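Local coordinates for protein domain of Unknown Function with a Cystatin-Like Fold (Nostoc punctiforme, PDB 2RGQ) that is of unknown function but adopts a cystatin-like fold and carries a SnoaL-like domain of the NTF2 clan, at residues 59-62 / 63-67. Numbering follows the deposited sequence.
Sequences YAML and DTFAR
The carbonyl of Met61 is gripped twice: Phe65 N closes a regular i to i+4 bond (2.9 Å to Met61 O), and Ala66 N reaches the same oxygen at 2.8 Å from above the carbonyl plane, closing a wider pi-type turn. One residue earlier, Ala60 O also accepts two bonds, from Thr64 N and, at 2.8 Å, from Thr64 OG1, which approach from opposite faces of its plane, the hydroxyl reaching back over the turn to the same oxygen. Phe65 CG lies between the backbone N and the carbonyl carbon (chi1 54°), setting Phe65 CZ 3.8 Å from Met61 CG while one ring face looks toward Met61 O. With an alanine here, the CG of Met61 would probably lose its aromatic neighbour and Trp45 the ring it meets. Beyond the turn, Arg67 folds back at chi3 (-73°), laying one guanidinium face over Leu62 CB; Arg67 NH2 lies 3.6 Å from Leu62 CB. In the guanidinium plane, Arg67 NH1 donates a nearly straight hydrogen bond (172°), part of a salt bridge, to the anti lone pair of Asp63 OD1, 3.1 Å away, while Arg67 NE pairs with Glu26. This pi-type C-terminal turn ends helix 51-66, just before strand 69-80 of the cystatin-like sheet.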
loop_
_atom_site.group_PDB
_atom_site.type_symbol
_atom_site.label_atom_id
_atom_site.label_comp_id
_atom_site.label_asym_id
_atom_site.label_seq_id
_atom_site.Cartn_x
_atom_site.Cartn_y
_atom_site.Cartn_z
ATOM N N TYR B 59 -21.555 -1.601 -12.655
ATOM C CA TYR B 59 -22.756 -1.951 -11.881
ATOM C C TYR B 59 -22.900 -3.467 -11.688
ATOM O O TYR B 59 -23.256 -3.911 -10.567
ATOM C CB TYR B 59 -24.016 -1.325 -12.490
ATOM C CG TYR B 59 -23.933 0.180 -12.365
ATOM C CD1 TYR B 59 -23.955 0.776 -11.100
ATOM C CD2 TYR B 59 -23.790 0.986 -13.453
ATOM C CE1 TYR B 59 -23.839 2.131 -10.934
ATOM C CE2 TYR B 59 -23.701 2.372 -13.301
ATOM C CZ TYR B 59 -23.707 2.928 -12.022
ATOM O OH TYR B 59 -23.608 4.293 -11.789
ATOM N N ALA B 60 -22.566 -4.236 -12.731
ATOM C CA ALA B 60 -22.577 -5.711 -12.681
ATOM C C ALA B 60 -21.641 -6.240 -11.609
ATOM O O ALA B 60 -22.015 -7.086 -10.805
ATOM C CB ALA B 60 -22.231 -6.290 -14.059
HETATM N N MSE B 61 -20.420 -5.699 -11.553
HETATM C CA MSE B 61 -19.476 -6.111 -10.501
HETATM C C MSE B 61 -19.967 -5.740 -9.134
HETATM O O MSE B 61 -19.913 -6.551 -8.238
HETATM C CB MSE B 61 -18.092 -5.532 -10.730
HETATM C CG MSE B 61 -17.455 -6.140 -11.946
HETATM SE SE MSE B 61 -15.654 -5.499 -12.161
HETATM C CE MSE B 61 -15.936 -3.577 -12.316
ATOM N N LEU B 62 -20.452 -4.515 -8.960
ATOM C CA LEU B 62 -21.012 -4.101 -7.673
ATOM C C LEU B 62 -22.159 -5.021 -7.232
ATOM O O LEU B 62 -22.215 -5.462 -6.063
ATOM C CB LEU B 62 -21.466 -2.642 -7.733
ATOM C CG LEU B 62 -20.354 -1.589 -7.718
ATOM C CD1 LEU B 62 -20.860 -0.203 -8.204
ATOM C CD2 LEU B 62 -19.691 -1.442 -6.320
ATOM N N ASP B 63 -23.024 -5.373 -8.181
ATOM C CA ASP B 63 -24.170 -6.228 -7.893
ATOM C C ASP B 63 -23.814 -7.673 -7.542
ATOM O O ASP B 63 -24.573 -8.333 -6.822
ATOM C CB ASP B 63 -25.083 -6.313 -9.122
ATOM C CG ASP B 63 -25.742 -5.003 -9.502
ATOM O OD1 ASP B 63 -25.758 -4.036 -8.705
ATOM O OD2 ASP B 63 -26.268 -4.950 -10.641
ATOM N N THR B 64 -22.736 -8.193 -8.119
ATOM C CA THR B 64 -22.363 -9.598 -7.947
ATOM C C THR B 64 -21.380 -9.815 -6.802
ATOM O O THR B 64 -21.530 -10.761 -6.038
ATOM C CB THR B 64 -21.841 -10.205 -9.280
ATOM O OG1 THR B 64 -20.774 -9.427 -9.802
ATOM C CG2 THR B 64 -22.916 -10.202 -10.313
ATOM N N PHE B 65 -20.390 -8.941 -6.650
ATOM C CA PHE B 65 -19.404 -9.125 -5.583
ATOM C C PHE B 65 -18.678 -7.907 -5.026
ATOM O O PHE B 65 -18.147 -8.016 -3.929
ATOM C CB PHE B 65 -18.314 -10.136 -6.037
ATOM C CG PHE B 65 -17.646 -9.775 -7.342
ATOM C CD1 PHE B 65 -16.611 -8.852 -7.398
ATOM C CD2 PHE B 65 -18.046 -10.378 -8.521
ATOM C CE1 PHE B 65 -16.010 -8.524 -8.618
ATOM C CE2 PHE B 65 -17.453 -10.056 -9.739
ATOM C CZ PHE B 65 -16.442 -9.138 -9.790
ATOM N N ALA B 66 -18.675 -6.761 -5.718
ATOM C CA ALA B 66 -17.786 -5.670 -5.354
ATOM C C ALA B 66 -18.335 -4.589 -4.412
ATOM O O ALA B 66 -17.570 -3.752 -3.932
ATOM C CB ALA B 66 -17.205 -5.018 -6.676
ATOM N N ARG B 67 -19.638 -4.606 -4.126
ATOM C CA ARG B 67 -20.265 -3.616 -3.263
ATOM C C ARG B 67 -19.980 -3.818 -1.769
ATOM O O ARG B 67 -19.923 -4.924 -1.288
ATOM C CB ARG B 67 -21.792 -3.596 -3.510
ATOM C CG ARG B 67 -22.602 -2.632 -2.654
ATOM C CD ARG B 67 -24.029 -2.415 -3.165
ATOM N NE ARG B 67 -24.116 -1.598 -4.388
ATOM C CZ ARG B 67 -24.442 -2.010 -5.619
ATOM N NH1 ARG B 67 -24.757 -3.260 -5.889
ATOM N NH2 ARG B 67 -24.483 -1.126 -6.618
#